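Local coordinates for protein ABC transporter (Caldanaerobius, PDB 4G68) that probably captures xylan-derived oligosaccharides outside the cell and hands them to a membrane ABC transporter, at residues Thr54-Ile59 and Lys344-Met349; Tyr146-Asp151 and Pro358-Asp363; Lys198-Gly203 and Thr403-Val408; Ile210-Gly215 and Pro312-Gly317; Gln218-Ala223 and Gly387-Trp392. One frame throughout, in Å; residues are numbered along the deposited sequence.

Contact 1: Thr54-Ile59 and Lys344-Met349; sequences TKVKEI and KQLSDM
Short of its flat carboxamide, Gln-345 meets Ile-59 through its aliphatic CB and CG alone. CG2 of Ile-59 lies 3.5 Å from CB of Gln-345 and also touches CG, while the other branch of the isoleucine brings CD1 to 3.7 Å from the same CB. The two side chains cross obliquely, and the branch ending in CD1 also leans against Met-349 CB at 4.3 Å. An alanine in place of Ile-59 would probably open a gap beside Gln-345 CB and Met-349 CB, where CG2 and CD1 now pack. Both segments are helical and run roughly antiparallel, at 147° with axes 10.5 Å apart. Helix 52-66 is the link of a beta-alpha-beta crossover between the parallel strands 40-45 and 71-76, and helix 332-353 packs beside it. Further along, the thioether of Met-349 reaches across, its CG anti to the backbone N (chi1 176°). SD sits 3.6 Å from Lys-55 CB and 3.7 Å from Val-56 CG2, thus wedged between neighbouring residues of one helix. Val-56 CG2 also meets Leu-346 CD2 at 3.9 Å.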
# COMPACT_ATOMS: atom_id res chain seq x y z
N THR C 54 12.30 3.96 14.93
CA THR C 54 12.56 4.68 16.20
C THR C 54 11.24 5.05 16.88
O THR C 54 11.09 4.88 18.10
CB THR C 54 13.38 5.99 15.96
OG1 THR C 54 14.66 5.66 15.39
CG2 THR C 54 13.57 6.83 17.25
N LYS C 55 10.29 5.54 16.09
CA LYS C 55 8.96 5.87 16.63
C LYS C 55 8.18 4.70 17.24
O LYS C 55 7.52 4.85 18.30
CB LYS C 55 8.14 6.59 15.57
CG LYS C 55 8.81 7.88 15.13
CD LYS C 55 8.68 8.94 16.20
CE LYS C 55 7.36 9.62 16.01
NZ LYS C 55 7.13 10.51 17.16
N VAL C 56 8.28 3.55 16.58
CA VAL C 56 7.53 2.37 17.00
C VAL C 56 8.12 1.85 18.30
O VAL C 56 7.37 1.53 19.24
CB VAL C 56 7.51 1.27 15.91
CG1 VAL C 56 6.82 -0.00 16.42
CG2 VAL C 56 6.74 1.79 14.72
N LYS C 57 9.46 1.85 18.37
CA LYS C 57 10.16 1.47 19.60
C LYS C 57 9.71 2.31 20.79
O LYS C 57 9.49 1.78 21.90
CB LYS C 57 11.69 1.57 19.45
CG LYS C 57 12.46 0.97 20.63
CD LYS C 57 12.18 -0.53 20.72
CE LYS C 57 12.44 -1.14 22.09
NZ LYS C 57 13.59 -0.57 22.86
N GLU C 58 9.57 3.63 20.55
CA GLU C 58 9.15 4.59 21.55
C GLU C 58 7.73 4.28 22.05
O GLU C 58 7.49 4.24 23.24
CB GLU C 58 9.22 6.03 21.00
CG GLU C 58 10.64 6.49 20.65
CD GLU C 58 10.71 7.92 20.10
OE1 GLU C 58 9.67 8.48 19.68
OE2 GLU C 58 11.82 8.48 20.09
N ILE C 59 6.81 4.09 21.12
CA ILE C 59 5.46 3.66 21.42
C ILE C 59 5.46 2.42 22.32
O ILE C 59 4.80 2.42 23.35
CB ILE C 59 4.63 3.36 20.16
CG1 ILE C 59 4.38 4.63 19.35
CG2 ILE C 59 3.29 2.77 20.58
CD1 ILE C 59 3.90 4.38 17.94
N LYS C 344 -4.04 2.56 17.58
CA LYS C 344 -4.19 4.01 17.72
C LYS C 344 -2.85 4.76 17.61
O LYS C 344 -2.76 5.76 16.90
CB LYS C 344 -4.92 4.39 19.04
CG LYS C 344 -4.85 5.88 19.39
CD LYS C 344 -5.64 6.79 18.43
CE LYS C 344 -5.43 8.28 18.75
NZ LYS C 344 -6.26 9.14 17.83
N GLN C 345 -1.83 4.30 18.32
CA GLN C 345 -0.51 4.95 18.25
C GLN C 345 0.16 4.92 16.87
O GLN C 345 0.79 5.91 16.49
CB GLN C 345 0.46 4.41 19.32
CG GLN C 345 -0.03 4.61 20.76
CD GLN C 345 -0.27 6.07 21.12
OE1 GLN C 345 0.63 6.90 21.05
NE2 GLN C 345 -1.49 6.38 21.48
N LEU C 346 0.09 3.76 16.20
CA LEU C 346 0.60 3.62 14.84
C LEU C 346 -0.13 4.54 13.89
O LEU C 346 0.52 5.17 13.04
CB LEU C 346 0.48 2.16 14.35
CG LEU C 346 1.46 1.11 14.95
CD1 LEU C 346 1.19 -0.25 14.31
CD2 LEU C 346 2.89 1.49 14.68
N SER C 347 -1.48 4.62 14.03
CA SER C 347 -2.31 5.50 13.18
C SER C 347 -1.86 6.98 13.31
O SER C 347 -1.70 7.69 12.31
CB SER C 347 -3.78 5.34 13.55
OG SER C 347 -4.64 6.19 12.74
N ASP C 348 -1.71 7.46 14.56
CA ASP C 348 -1.25 8.86 14.79
C ASP C 348 0.21 9.08 14.30
O ASP C 348 0.54 10.12 13.72
CB ASP C 348 -1.25 9.17 16.28
CG ASP C 348 -2.62 9.38 16.86
OD1 ASP C 348 -3.64 9.23 16.15
OD2 ASP C 348 -2.64 9.76 18.08
N MET C 349 1.07 8.09 14.54
CA MET C 349 2.45 8.14 14.06
C MET C 349 2.40 8.31 12.52
O MET C 349 3.04 9.20 12.00
CB MET C 349 3.19 6.82 14.41
CG MET C 349 4.61 6.75 13.85
SD MET C 349 5.36 5.11 13.85
CE MET C 349 4.63 4.35 12.39

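Contact 2: Tyr146-Asp151 and Pro358-Asp363; sequences YGIPFD and PAWKYD
A classic beta bulge, in which Phe-150 and Asp-151 of strand 144-160 both face Gly-321 of strand 317-325, adjoins the place where Pro-358 ends the short strand 357-358 and the loop residues Ala-359 and Trp-360 follow. Asp-151 and Pro-358 form an antiparallel, non-hydrogen-bonded pair whose side chains diverge. Beside them Ala-359 N donates to Phe-150 O at 3.1 Å, from well above the carbonyl plane, and Ala-359 CB packs on Phe-150 C at 3.4 Å. Trp-360, its CG anti to the carbonyl carbon (chi1 -72°), supplies the second bond. The indole presents an edge to the strand, and NE1 donates to Pro-149 O over 2.8 Å. This donor lies in the carbonyl plane, but the oxygen is tilted 23° from the ring and the N-H angle is a bent 139°. Farther round the same edge, Ile-148 CG2 touches CZ2 of Trp-360 at 3.7 Å, and Phe-150 CA also lies in the ring plane. Leu-131 and Lys-344 pack on the indole from outside the two segments. A short antiparallel pairing beside a bulge, supplemented by a tryptophan side-chain bond, lies in the mixed sheet of a two-lobed solute-binding protein, where strand 144-160 probably passes between the lobes.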
# COMPACT_ATOMS: atom_id res chain seq x y z
N TYR C 146 -12.20 -9.52 12.96
CA TYR C 146 -10.95 -10.24 13.27
C TYR C 146 -9.64 -9.40 13.40
O TYR C 146 -8.54 -9.99 13.49
CB TYR C 146 -10.69 -11.35 12.22
CG TYR C 146 -11.65 -12.49 12.37
CD1 TYR C 146 -11.40 -13.52 13.28
CD2 TYR C 146 -12.85 -12.50 11.66
CE1 TYR C 146 -12.30 -14.55 13.44
CE2 TYR C 146 -13.75 -13.53 11.80
CZ TYR C 146 -13.47 -14.56 12.67
OH TYR C 146 -14.36 -15.61 12.83
N GLY C 147 -9.75 -8.08 13.45
CA GLY C 147 -8.57 -7.24 13.51
C GLY C 147 -8.93 -5.82 13.94
O GLY C 147 -10.09 -5.44 13.87
N ILE C 148 -7.93 -5.08 14.41
CA ILE C 148 -8.08 -3.67 14.78
C ILE C 148 -7.38 -2.89 13.64
O ILE C 148 -6.17 -2.97 13.49
CB ILE C 148 -7.36 -3.37 16.15
CG1 ILE C 148 -7.97 -4.19 17.33
CG2 ILE C 148 -7.37 -1.88 16.46
CD1 ILE C 148 -9.49 -4.18 17.45
N PRO C 149 -8.15 -2.15 12.81
CA PRO C 149 -7.53 -1.42 11.71
C PRO C 149 -6.64 -0.32 12.27
O PRO C 149 -6.89 0.17 13.40
CB PRO C 149 -8.75 -0.83 10.94
CG PRO C 149 -9.92 -1.58 11.47
CD PRO C 149 -9.59 -1.88 12.89
N PHE C 150 -5.59 0.07 11.53
CA PHE C 150 -4.80 1.24 11.97
C PHE C 150 -4.42 2.23 10.86
O PHE C 150 -4.18 3.40 11.15
CB PHE C 150 -3.57 0.83 12.77
CG PHE C 150 -2.43 0.29 11.93
CD1 PHE C 150 -1.46 1.14 11.42
CD2 PHE C 150 -2.32 -1.09 11.69
CE1 PHE C 150 -0.42 0.65 10.61
CE2 PHE C 150 -1.26 -1.59 10.92
CZ PHE C 150 -0.32 -0.72 10.39
N ASP C 151 -4.37 1.77 9.61
CA ASP C 151 -4.10 2.69 8.50
C ASP C 151 -4.77 2.36 7.16
O ASP C 151 -5.35 1.30 6.97
CB ASP C 151 -2.59 3.08 8.41
CG ASP C 151 -1.69 2.02 7.72
OD1 ASP C 151 -2.17 1.10 7.05
OD2 ASP C 151 -0.44 2.19 7.81
N PRO C 358 -4.13 7.74 8.40
CA PRO C 358 -4.65 7.25 9.68
C PRO C 358 -6.02 6.60 9.54
O PRO C 358 -6.89 7.11 8.78
CB PRO C 358 -4.75 8.54 10.53
CG PRO C 358 -4.88 9.67 9.54
CD PRO C 358 -3.96 9.22 8.41
N ALA C 359 -6.23 5.49 10.24
CA ALA C 359 -7.59 4.91 10.33
C ALA C 359 -8.33 5.40 11.55
O ALA C 359 -9.59 5.36 11.58
CB ALA C 359 -7.59 3.38 10.34
N TRP C 360 -7.58 5.84 12.56
CA TRP C 360 -8.20 6.32 13.80
C TRP C 360 -8.40 7.79 13.67
O TRP C 360 -7.69 8.44 12.88
CB TRP C 360 -7.29 6.08 14.98
CG TRP C 360 -7.20 4.62 15.34
CD1 TRP C 360 -6.71 3.56 14.55
CD2 TRP C 360 -7.68 3.99 16.58
NE1 TRP C 360 -6.81 2.36 15.22
CE2 TRP C 360 -7.42 2.54 16.43
CE3 TRP C 360 -8.33 4.45 17.75
CZ2 TRP C 360 -7.73 1.63 17.45
CZ3 TRP C 360 -8.64 3.52 18.75
CH2 TRP C 360 -8.34 2.14 18.60
N LYS C 361 -9.35 8.33 14.42
CA LYS C 361 -9.62 9.78 14.36
C LYS C 361 -8.39 10.43 14.94
O LYS C 361 -7.63 9.78 15.65
CB LYS C 361 -10.89 10.18 15.15
CG LYS C 361 -12.16 9.51 14.64
CD LYS C 361 -13.29 9.63 15.63
CE LYS C 361 -14.61 9.39 14.91
NZ LYS C 361 -15.82 9.61 15.76
N TYR C 362 -8.16 11.69 14.60
CA TYR C 362 -6.89 12.31 14.84
C TYR C 362 -7.06 13.76 15.31
O TYR C 362 -6.19 14.60 15.07
CB TYR C 362 -6.02 12.20 13.57
CG TYR C 362 -6.74 12.60 12.31
CD1 TYR C 362 -6.81 13.95 11.92
CD2 TYR C 362 -7.30 11.64 11.47
CE1 TYR C 362 -7.44 14.32 10.75
CE2 TYR C 362 -7.94 12.01 10.29
CZ TYR C 362 -8.00 13.36 9.94
OH TYR C 362 -8.64 13.76 8.77
N ASP C 363 -8.20 14.03 15.96
CA ASP C 363 -8.48 15.33 16.63
C ASP C 363 -7.45 15.66 17.72
O ASP C 363 -7.12 16.83 17.93
CB ASP C 363 -9.88 15.33 17.27
CG ASP C 363 -10.96 14.98 16.27
OD1 ASP C 363 -11.24 15.79 15.36
OD2 ASP C 363 -11.55 13.89 16.41

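Contact 3: Lys198-Gly203 and Thr403-Val408; sequences KDEWPG and THKDLV
Two acids, Glu-200 and Asp-406, make the closest polar approach: OE1 of Glu-200 stands 2.7 Å from OD1 of Asp-406, with the carboxylate planes turned 82° apart. Such proximity would probably raise the pKa of one of the pair. Asp-406 OD1 is also held by Gln-402 NE2 from its own helix. The opposite charge of Lys-405 is more distant, its NZ 5.2 Å from Glu-200 OE1, and a water joins these two atoms by weak bonds.

Packing contacts come from the aliphatic part of Lys-405 and from Val-408. Lys-405 bends at chi3 (58°), which lays CE 3.6 Å from Asp-199 O and close to Trp-201 N, while its CB packs on Glu-200 CB at 3.9 Å. Farther on, Val-408 CG1 meets Gly-203 O at 4.0 Å.

Glu-200 occupies the N-cap position of helix 201-215, and Trp-201 just after it bonds Asp-80 through NE1. This is a helix start packed against the flank of helix 398-412, within the helical part of the solute-binding fold.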
# COMPACT_ATOMS: atom_id res chain seq x y z
N LYS C 198 11.89 -5.62 -8.38
CA LYS C 198 12.41 -6.94 -7.90
C LYS C 198 11.44 -7.81 -7.07
O LYS C 198 11.46 -9.07 -7.13
CB LYS C 198 13.64 -6.70 -7.05
CG LYS C 198 14.51 -7.93 -6.90
CD LYS C 198 15.69 -7.61 -5.99
CE LYS C 198 16.12 -8.83 -5.20
NZ LYS C 198 16.99 -9.79 -5.94
N ASP C 199 10.67 -7.14 -6.21
CA ASP C 199 9.72 -7.78 -5.37
C ASP C 199 8.34 -7.74 -6.00
O ASP C 199 7.40 -8.15 -5.39
CB ASP C 199 9.77 -7.17 -3.93
CG ASP C 199 11.16 -7.37 -3.26
OD1 ASP C 199 11.61 -8.54 -3.21
OD2 ASP C 199 11.80 -6.40 -2.75
N GLU C 200 8.25 -7.27 -7.26
CA GLU C 200 7.02 -7.31 -8.13
C GLU C 200 5.79 -6.50 -7.73
O GLU C 200 5.05 -6.00 -8.59
CB GLU C 200 6.61 -8.75 -8.46
CG GLU C 200 7.85 -9.59 -8.77
CD GLU C 200 7.50 -10.98 -9.27
OE1 GLU C 200 6.37 -11.44 -9.00
OE2 GLU C 200 8.37 -11.59 -9.95
N TRP C 201 5.53 -6.43 -6.42
CA TRP C 201 4.41 -5.64 -5.98
C TRP C 201 4.48 -4.16 -6.37
O TRP C 201 3.50 -3.64 -6.78
CB TRP C 201 4.01 -5.92 -4.51
CG TRP C 201 4.95 -5.34 -3.53
CD1 TRP C 201 6.00 -5.97 -2.87
CD2 TRP C 201 5.01 -3.95 -3.13
NE1 TRP C 201 6.68 -5.09 -2.09
CE2 TRP C 201 6.13 -3.85 -2.19
CE3 TRP C 201 4.23 -2.80 -3.40
CZ2 TRP C 201 6.49 -2.64 -1.61
CZ3 TRP C 201 4.60 -1.62 -2.81
CH2 TRP C 201 5.69 -1.53 -1.92
N PRO C 202 5.63 -3.49 -6.29
CA PRO C 202 5.54 -2.06 -6.64
C PRO C 202 5.08 -1.78 -8.09
O PRO C 202 4.27 -0.88 -8.29
CB PRO C 202 6.95 -1.55 -6.38
CG PRO C 202 7.57 -2.54 -5.47
CD PRO C 202 7.00 -3.86 -5.90
N GLY C 203 5.57 -2.54 -9.09
CA GLY C 203 5.14 -2.32 -10.48
C GLY C 203 3.72 -2.74 -10.75
O GLY C 203 3.07 -2.27 -11.75
N THR C 403 0.43 -15.11 -9.02
CA THR C 403 0.22 -15.23 -10.48
C THR C 403 0.23 -13.82 -11.15
O THR C 403 1.03 -13.55 -12.09
CB THR C 403 -1.05 -16.07 -10.82
OG1 THR C 403 -0.87 -17.47 -10.46
CG2 THR C 403 -1.42 -15.97 -12.31
N HIS C 404 -0.64 -12.94 -10.65
CA HIS C 404 -0.71 -11.54 -11.06
C HIS C 404 0.65 -10.88 -10.99
O HIS C 404 1.12 -10.36 -11.99
CB HIS C 404 -1.75 -10.77 -10.22
CG HIS C 404 -1.99 -9.34 -10.69
ND1 HIS C 404 -2.04 -9.01 -11.99
CD2 HIS C 404 -2.12 -8.16 -9.98
CE1 HIS C 404 -2.22 -7.70 -12.11
NE2 HIS C 404 -2.29 -7.17 -10.88
N LYS C 405 1.29 -10.92 -9.83
CA LYS C 405 2.61 -10.33 -9.67
C LYS C 405 3.62 -10.83 -10.67
O LYS C 405 4.42 -10.04 -11.19
CB LYS C 405 3.17 -10.55 -8.26
CG LYS C 405 2.47 -9.72 -7.20
CD LYS C 405 2.84 -10.16 -5.80
CE LYS C 405 4.32 -10.10 -5.50
NZ LYS C 405 4.51 -10.79 -4.21
N ASP C 406 3.60 -12.14 -10.97
CA ASP C 406 4.66 -12.69 -11.87
C ASP C 406 4.47 -12.29 -13.31
O ASP C 406 5.47 -11.89 -14.01
CB ASP C 406 4.78 -14.22 -11.81
CG ASP C 406 5.21 -14.72 -10.44
OD1 ASP C 406 5.93 -13.98 -9.74
OD2 ASP C 406 4.79 -15.85 -10.06
N LEU C 407 3.20 -12.32 -13.73
CA LEU C 407 2.79 -11.95 -15.06
C LEU C 407 2.85 -10.45 -15.33
O LEU C 407 3.07 -10.02 -16.43
CB LEU C 407 1.32 -12.41 -15.27
CG LEU C 407 1.00 -13.93 -15.43
CD1 LEU C 407 -0.50 -14.16 -15.60
CD2 LEU C 407 1.81 -14.61 -16.53
N VAL C 408 2.52 -9.63 -14.34
CA VAL C 408 2.74 -8.20 -14.56
C VAL C 408 4.24 -8.06 -14.75
O VAL C 408 4.67 -7.27 -15.59
CB VAL C 408 2.16 -7.27 -13.45
CG1 VAL C 408 2.73 -5.84 -13.57
CG2 VAL C 408 0.63 -7.19 -13.54
O HOH W 1 7.06 -12.29 -5.74

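Contact 4: Ile210-Gly215 and Pro312-Gly317; sequences IALREG and PTEYIG
A bend at chi2 (-90°) turns CD of Arg-213 aside, and its guanidinium then meets Glu-314, whereas Leu-212, with CG anti to the backbone N (chi1 -171°), extends toward residues 314-316. The C-terminal end of helix 201-215 thereby packs on the loop leading into strand 317-325. Arg-213 NH1 donates to Glu-314 O at 2.8 Å, with an N-H angle of 156°. A water lying in the guanidinium plane, at its edge, accepts from Arg-213 NH2 at 3.1 Å and donates to the same Glu-314 O, so that this carbonyl is gripped twice. Pro-312 O lies over one guanidinium face, 3.1 Å from NH2, at an angle too poor for a bond. Beside the arginine, Leu-212 CD1 packs on Ile-316 CD1 at 3.8 Å and on the main-chain C of Tyr-315 at 3.6 Å. From outside the two segments, Pro-303 O accepts from NE and Phe-302 O from NH2. A buried guanidinium is thus bound mainly to backbone carbonyls, and the negative ends of several peptide dipoles would probably stabilise its positive charge.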
# COMPACT_ATOMS: atom_id res chain seq x y z
N ILE C 210 -3.87 1.40 -13.78
CA ILE C 210 -4.23 1.60 -15.15
C ILE C 210 -5.49 0.79 -15.46
O ILE C 210 -6.44 1.38 -16.03
CB ILE C 210 -3.07 1.33 -16.16
CG1 ILE C 210 -1.79 2.15 -15.81
CG2 ILE C 210 -3.58 1.56 -17.59
CD1 ILE C 210 -0.47 1.53 -16.39
N ALA C 211 -5.57 -0.48 -15.02
CA ALA C 211 -6.84 -1.31 -15.13
C ALA C 211 -8.01 -0.59 -14.48
O ALA C 211 -9.14 -0.58 -15.00
CB ALA C 211 -6.63 -2.73 -14.54
N LEU C 212 -7.78 0.06 -13.36
CA LEU C 212 -8.93 0.84 -12.72
C LEU C 212 -9.38 2.01 -13.55
O LEU C 212 -10.61 2.28 -13.71
CB LEU C 212 -8.57 1.25 -11.32
CG LEU C 212 -9.52 1.86 -10.31
CD1 LEU C 212 -8.67 2.35 -9.14
CD2 LEU C 212 -10.25 3.07 -10.79
N ARG C 213 -8.41 2.70 -14.16
CA ARG C 213 -8.75 3.76 -15.07
C ARG C 213 -9.43 3.26 -16.36
O ARG C 213 -10.36 3.91 -16.81
CB ARG C 213 -7.54 4.59 -15.39
CG ARG C 213 -7.08 5.34 -14.17
CD ARG C 213 -7.73 6.65 -14.09
NE ARG C 213 -7.12 7.51 -13.05
CZ ARG C 213 -7.52 7.57 -11.77
NH1 ARG C 213 -8.56 6.83 -11.37
NH2 ARG C 213 -6.92 8.43 -10.91
N GLU C 214 -8.99 2.12 -16.91
CA GLU C 214 -9.53 1.58 -18.20
C GLU C 214 -10.94 0.99 -18.07
O GLU C 214 -11.82 1.18 -18.95
CB GLU C 214 -8.64 0.50 -18.82
CG GLU C 214 -7.22 0.90 -19.28
CD GLU C 214 -7.20 1.61 -20.64
OE1 GLU C 214 -8.18 2.31 -20.99
OE2 GLU C 214 -6.16 1.51 -21.34
N GLY C 215 -11.17 0.26 -16.99
CA GLY C 215 -12.38 -0.57 -16.83
C GLY C 215 -13.37 -0.07 -15.78
O GLY C 215 -14.52 -0.48 -15.81
N PRO C 312 -12.43 9.55 -12.78
CA PRO C 312 -11.04 9.99 -12.56
C PRO C 312 -10.59 10.09 -11.10
O PRO C 312 -9.39 10.36 -10.83
CB PRO C 312 -11.00 11.40 -13.20
CG PRO C 312 -12.01 11.28 -14.28
CD PRO C 312 -13.15 10.51 -13.65
N THR C 313 -11.54 9.92 -10.17
CA THR C 313 -11.24 10.06 -8.73
C THR C 313 -11.08 8.70 -8.00
O THR C 313 -10.72 8.65 -6.81
CB THR C 313 -12.36 10.80 -7.99
OG1 THR C 313 -13.51 9.94 -7.97
CG2 THR C 313 -12.73 12.18 -8.67
N GLU C 314 -11.38 7.60 -8.68
CA GLU C 314 -11.18 6.27 -8.08
C GLU C 314 -9.70 6.06 -7.82
O GLU C 314 -8.85 6.46 -8.62
CB GLU C 314 -11.71 5.14 -8.99
CG GLU C 314 -13.13 5.32 -9.57
CD GLU C 314 -13.54 4.21 -10.55
OE1 GLU C 314 -12.66 3.55 -11.11
OE2 GLU C 314 -14.76 3.95 -10.73
N TYR C 315 -9.40 5.37 -6.72
CA TYR C 315 -8.02 5.09 -6.37
C TYR C 315 -7.79 3.65 -5.94
O TYR C 315 -8.73 2.96 -5.54
CB TYR C 315 -7.52 6.10 -5.34
CG TYR C 315 -8.15 6.04 -3.98
CD1 TYR C 315 -9.31 6.77 -3.67
CD2 TYR C 315 -7.54 5.29 -2.96
CE1 TYR C 315 -9.87 6.74 -2.39
CE2 TYR C 315 -8.11 5.21 -1.68
CZ TYR C 315 -9.27 5.93 -1.39
OH TYR C 315 -9.76 5.88 -0.11
N ILE C 316 -6.55 3.19 -6.14
CA ILE C 316 -6.14 1.92 -5.58
C ILE C 316 -5.75 2.22 -4.12
O ILE C 316 -4.93 3.12 -3.84
CB ILE C 316 -4.94 1.33 -6.38
CG1 ILE C 316 -5.34 1.04 -7.83
CG2 ILE C 316 -4.28 0.13 -5.65
CD1 ILE C 316 -6.14 -0.24 -8.01
N GLY C 317 -6.32 1.48 -3.19
CA GLY C 317 -5.91 1.59 -1.77
C GLY C 317 -7.17 1.21 -0.92
O GLY C 317 -7.97 0.35 -1.32
O HOH W 2 -6.97 8.55 -7.82

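Contact 5: Gln218-Ala223 and Gly387-Trp392; sequences QLTRDA and GSVPAW
Arg-221 and Val-389 slide past each other in opposite directions. From CB the arginine sets CG anti to its carbonyl carbon (chi1 -75°), and CG touches Val-389 CG2 at 3.9 Å. The chain then runs extended to NE. At the guanidinium, NH1 lies 3.7 Å from that same methyl, and CB of the valine sits over one face of the group. The tip, NH2, comes to 2.7 Å from Ser-388 O, approaching obliquely to the guanidinium plane. An alanine here, lacking CG and the guanidinium, is likely to leave Val-389 CG2 less well packed and the Ser-388 carbonyl without a charged neighbour. One residue earlier, Thr-220 points its CG2 between two partners: Val-389 CG1 at 4.0 Å and Trp-392 NE1 at 3.5 Å, while the threonine and the indole cross at a slant. A single water completes the join, donating to Thr-220 OG1 and accepting from Trp-392 NE1, each over 2.9 Å. It lies in the ring plane, at the edge of the indole. Outside the two segments, the ring of Trp-392 stacks with His-404 and meets Phe-235, while its backbone N bonds Asp-208. Val-389 hydrogen-bonds through its backbone to Tyr-315 and Gly-317. Helix 217-224 therefore covers the short strand 388-389 and the start of helix 392-395, in the helix-rich part of a periplasmic-binding-protein fold.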
# COMPACT_ATOMS: atom_id res chain seq x y z
N GLN C 218 -16.04 -1.47 -10.75
CA GLN C 218 -16.92 -2.61 -10.72
C GLN C 218 -16.26 -3.76 -11.49
O GLN C 218 -16.33 -4.92 -11.06
CB GLN C 218 -18.32 -2.29 -11.29
CG GLN C 218 -19.33 -3.38 -10.96
CD GLN C 218 -19.33 -3.69 -9.46
OE1 GLN C 218 -19.47 -2.79 -8.62
NE2 GLN C 218 -19.11 -4.97 -9.10
N LEU C 219 -15.62 -3.46 -12.61
CA LEU C 219 -15.08 -4.53 -13.45
C LEU C 219 -13.85 -5.20 -12.83
O LEU C 219 -13.66 -6.41 -13.02
CB LEU C 219 -14.77 -4.01 -14.87
CG LEU C 219 -14.02 -4.97 -15.84
CD1 LEU C 219 -14.84 -6.22 -16.18
CD2 LEU C 219 -13.59 -4.24 -17.11
N THR C 220 -12.96 -4.41 -12.18
CA THR C 220 -11.89 -4.94 -11.37
C THR C 220 -12.45 -5.88 -10.27
O THR C 220 -12.05 -7.06 -10.16
CB THR C 220 -11.09 -3.78 -10.73
OG1 THR C 220 -10.24 -3.19 -11.74
CG2 THR C 220 -10.25 -4.28 -9.57
N ARG C 221 -13.41 -5.36 -9.51
CA ARG C 221 -13.97 -6.12 -8.38
C ARG C 221 -14.48 -7.48 -8.90
O ARG C 221 -14.14 -8.50 -8.34
CB ARG C 221 -15.05 -5.31 -7.67
CG ARG C 221 -14.49 -4.19 -6.78
CD ARG C 221 -15.61 -3.68 -5.83
NE ARG C 221 -15.61 -2.27 -5.33
CZ ARG C 221 -14.93 -1.83 -4.26
NH1 ARG C 221 -14.06 -2.60 -3.57
NH2 ARG C 221 -15.09 -0.55 -3.93
N ASP C 222 -15.21 -7.44 -10.01
CA ASP C 222 -15.84 -8.60 -10.65
C ASP C 222 -14.85 -9.61 -11.20
O ASP C 222 -15.09 -10.82 -11.13
CB ASP C 222 -16.81 -8.15 -11.76
CG ASP C 222 -18.08 -7.58 -11.22
OD1 ASP C 222 -18.29 -7.75 -10.00
OD2 ASP C 222 -18.88 -7.00 -12.00
N ALA C 223 -13.74 -9.14 -11.77
CA ALA C 223 -12.72 -10.03 -12.25
C ALA C 223 -12.06 -10.69 -11.05
O ALA C 223 -11.78 -11.90 -11.09
CB ALA C 223 -11.69 -9.29 -13.09
N GLY C 387 -14.95 5.80 -5.82
CA GLY C 387 -14.69 4.56 -5.11
C GLY C 387 -13.21 4.16 -5.05
O GLY C 387 -12.31 4.93 -5.42
N SER C 388 -12.93 2.94 -4.59
CA SER C 388 -11.57 2.54 -4.44
C SER C 388 -11.59 1.05 -4.24
O SER C 388 -12.64 0.50 -3.90
CB SER C 388 -10.92 3.22 -3.22
OG SER C 388 -11.40 2.64 -1.99
N VAL C 389 -10.44 0.43 -4.46
CA VAL C 389 -10.28 -1.03 -4.35
C VAL C 389 -8.83 -1.32 -3.98
O VAL C 389 -7.92 -0.63 -4.46
CB VAL C 389 -10.68 -1.73 -5.68
CG1 VAL C 389 -9.65 -1.46 -6.79
CG2 VAL C 389 -10.97 -3.22 -5.44
N PRO C 390 -8.58 -2.28 -3.07
CA PRO C 390 -7.15 -2.52 -2.68
C PRO C 390 -6.30 -3.07 -3.82
O PRO C 390 -6.84 -3.60 -4.81
CB PRO C 390 -7.26 -3.57 -1.54
CG PRO C 390 -8.68 -3.41 -0.99
CD PRO C 390 -9.52 -3.06 -2.22
N ALA C 391 -5.00 -2.96 -3.67
CA ALA C 391 -4.05 -3.55 -4.64
C ALA C 391 -4.34 -5.02 -4.78
O ALA C 391 -4.74 -5.71 -3.78
CB ALA C 391 -2.65 -3.36 -4.13
N TRP C 392 -4.12 -5.57 -5.98
CA TRP C 392 -4.64 -6.95 -6.26
C TRP C 392 -3.94 -8.05 -5.48
O TRP C 392 -4.51 -9.13 -5.21
CB TRP C 392 -4.56 -7.19 -7.77
CG TRP C 392 -5.48 -6.29 -8.62
CD1 TRP C 392 -6.03 -5.04 -8.30
CD2 TRP C 392 -5.88 -6.55 -9.99
NE1 TRP C 392 -6.78 -4.55 -9.35
CE2 TRP C 392 -6.71 -5.41 -10.41
CE3 TRP C 392 -5.65 -7.61 -10.90
CZ2 TRP C 392 -7.29 -5.35 -11.67
CZ3 TRP C 392 -6.20 -7.51 -12.16
CH2 TRP C 392 -7.00 -6.40 -12.54
O HOH W 3 -7.85 -2.10 -10.48

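Overall arrangement
The five contacts fall into two groups on the chain. Contacts 1 and 2 lie together, centres 12 Å apart, and join where Ser-347 OG probably bonds Trp-360 N at 3.0 Å. Contacts 3, 4 and 5 form the other. Contacts 4 and 5, with centres 8 Å apart, share strand pairing, Gly-317 N approaching Val-389 O at 2.9 Å. Contact 3 touches contact 5 through His-404 on Trp-392, and helix 201-215 serves contacts 3 and 4. Contact 1 is far from contact 5, centres about 31 Å apart on opposite sides of the chain's centre, but contact 2 comes within about 8 Å of contact 4 at the nearest atoms. This split is consistent with a two-lobed solute-binding protein.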